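Local structure of 4-oxalocrotonate tautomerase (2X4K) at residues N21-V26 with I41-E46. The protein belongs to the tautomerase enzyme family, small beta-alpha-beta proteins of the MIF clan, and assembles here as a hexamer with bound zinc. Sequence-based numbering, arbitrary orientation.
With ZN (zinc ion), chain E.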
# COMPACT_ATOMS: atom_id res chain seq x y z
N ASN A 21 -11.59 -18.34 -4.47
CA ASN A 21 -12.77 -17.71 -5.03
C ASN A 21 -12.68 -16.19 -5.00
O ASN A 21 -13.09 -15.54 -5.95
CB ASN A 21 -14.03 -18.18 -4.31
CG ASN A 21 -14.32 -19.65 -4.55
OD1 ASN A 21 -13.90 -20.22 -5.55
ND2 ASN A 21 -15.02 -20.26 -3.61
N LEU A 22 -12.14 -15.64 -3.91
CA LEU A 22 -11.95 -14.20 -3.82
C LEU A 22 -11.08 -13.69 -4.97
O LEU A 22 -11.42 -12.71 -5.64
CB LEU A 22 -11.31 -13.86 -2.47
CG LEU A 22 -10.94 -12.41 -2.19
CD1 LEU A 22 -12.16 -11.51 -2.21
CD2 LEU A 22 -10.21 -12.33 -0.85
N VAL A 23 -9.97 -14.37 -5.22
CA VAL A 23 -9.08 -13.95 -6.31
C VAL A 23 -9.80 -14.02 -7.66
O VAL A 23 -9.69 -13.09 -8.46
CB VAL A 23 -7.77 -14.78 -6.33
CG1 VAL A 23 -6.97 -14.53 -7.61
CG2 VAL A 23 -6.93 -14.46 -5.11
N SER A 24 -10.54 -15.09 -7.92
CA SER A 24 -11.23 -15.23 -9.19
C SER A 24 -12.36 -14.21 -9.36
O SER A 24 -12.46 -13.57 -10.41
CB SER A 24 -11.78 -16.64 -9.36
OG SER A 24 -12.29 -16.84 -10.66
N GLU A 25 -13.19 -14.06 -8.34
CA GLU A 25 -14.36 -13.19 -8.42
C GLU A 25 -13.98 -11.71 -8.42
O GLU A 25 -14.61 -10.91 -9.11
CB GLU A 25 -15.35 -13.49 -7.30
CG GLU A 25 -15.92 -14.91 -7.36
CD GLU A 25 -17.30 -15.04 -7.98
OE1 GLU A 25 -17.85 -14.04 -8.49
OE2 GLU A 25 -17.84 -16.16 -7.95
N VAL A 26 -12.96 -11.32 -7.65
CA VAL A 26 -12.49 -9.94 -7.68
C VAL A 26 -11.93 -9.63 -9.08
O VAL A 26 -12.13 -8.53 -9.61
CB VAL A 26 -11.43 -9.67 -6.59
CG1 VAL A 26 -10.65 -8.40 -6.88
CG2 VAL A 26 -12.10 -9.60 -5.21
N ILE A 41 -4.63 -8.32 -14.82
CA ILE A 41 -5.26 -8.07 -13.52
C ILE A 41 -4.59 -8.94 -12.47
O ILE A 41 -4.58 -10.17 -12.58
CB ILE A 41 -6.77 -8.35 -13.54
CG1 ILE A 41 -7.47 -7.47 -14.58
CG2 ILE A 41 -7.37 -8.11 -12.15
CD1 ILE A 41 -8.92 -7.84 -14.85
N HIS A 42 -4.06 -8.29 -11.44
CA HIS A 42 -3.28 -8.93 -10.39
C HIS A 42 -3.97 -8.74 -9.06
O HIS A 42 -4.46 -7.64 -8.78
CB HIS A 42 -1.90 -8.30 -10.34
CG HIS A 42 -1.22 -8.25 -11.66
ND1 HIS A 42 -1.54 -7.32 -12.62
CD2 HIS A 42 -0.26 -9.04 -12.20
CE1 HIS A 42 -0.79 -7.52 -13.69
NE2 HIS A 42 -0.01 -8.56 -13.47
N VAL A 43 -3.99 -9.77 -8.23
CA VAL A 43 -4.61 -9.69 -6.92
C VAL A 43 -3.66 -10.21 -5.85
O VAL A 43 -3.07 -11.28 -6.01
CB VAL A 43 -5.93 -10.48 -6.86
CG1 VAL A 43 -6.57 -10.38 -5.46
CG2 VAL A 43 -6.89 -10.00 -7.93
N VAL A 44 -3.51 -9.45 -4.78
CA VAL A 44 -2.76 -9.85 -3.61
C VAL A 44 -3.68 -9.78 -2.40
O VAL A 44 -4.39 -8.79 -2.23
CB VAL A 44 -1.55 -8.93 -3.38
CG1 VAL A 44 -0.85 -9.26 -2.06
CG2 VAL A 44 -0.58 -9.02 -4.57
N ILE A 45 -3.63 -10.83 -1.58
CA ILE A 45 -4.40 -10.89 -0.35
C ILE A 45 -3.44 -10.77 0.83
O ILE A 45 -2.44 -11.49 0.90
CB ILE A 45 -5.19 -12.20 -0.24
CG1 ILE A 45 -6.07 -12.41 -1.47
CG2 ILE A 45 -6.07 -12.18 1.00
CD1 ILE A 45 -6.58 -13.83 -1.59
N GLU A 46 -3.74 -9.86 1.75
CA GLU A 46 -2.99 -9.70 2.98
C GLU A 46 -3.93 -9.97 4.13
O GLU A 46 -4.88 -9.22 4.34
CB GLU A 46 -2.46 -8.28 3.12
CG GLU A 46 -1.47 -7.89 2.05
CD GLU A 46 -0.81 -6.57 2.37
OE1 GLU A 46 -1.53 -5.56 2.48
OE2 GLU A 46 0.42 -6.56 2.55
ZN ZN E . 1.56 -9.15 -14.61
O HOH W 1 2.12 -11.37 -13.96
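Residues 21-26 of helix 16-34 lie across strand residues 42-46, their axes 8.9 Å apart at closest and running nearly opposite ways, at 145°; Val23 and Val43 are the closest pair of the two backbones, their CA atoms 6.2 Å apart. The interface is wholly apolar. Ile45 CG1 is anti to the carbonyl carbon and beside the backbone N (chi1 -54°), and CD1 continues in an extended chain (chi2 165°), so that this tip methyl reaches between two helix residues, 3.6 Å from Val23 CG2 and, crossing obliquely, 4.0 Å from Leu22 CD2. The four-carbon side chains of Leu22 and Ile45 are long enough to meet methyl to methyl, whereas compact valines suit the place where the backbones are nearest. There Val23 and Val43 pass antiparallel, side by side, and Val23 CG2, besides meeting Ile45, lies 4.1 Å from Val43 CG1. The other methyl of Val43, CG2, meets Val26 CG1 one helical turn on, at 4.2 Å, so its two branches serve successive turns. Branching at CB also favours the extended strand.

His42 turns to the opposite face of the strand, where its NE2 binds a zinc ion at 2.0 Å, with water 1, His42 of a fourth subunit and Asp62 of a third as further ligands. ND1 is hydrogen-bonded to Pro4 O, which helps fix the ring's rotation. Backbone bonds join this strand to strand 5-11, and an antiparallel ladder carries the sheet into a second subunit. The contact is thus the helix-on-sheet core of a beta-alpha-beta crossover, the building unit of the tautomerase fold.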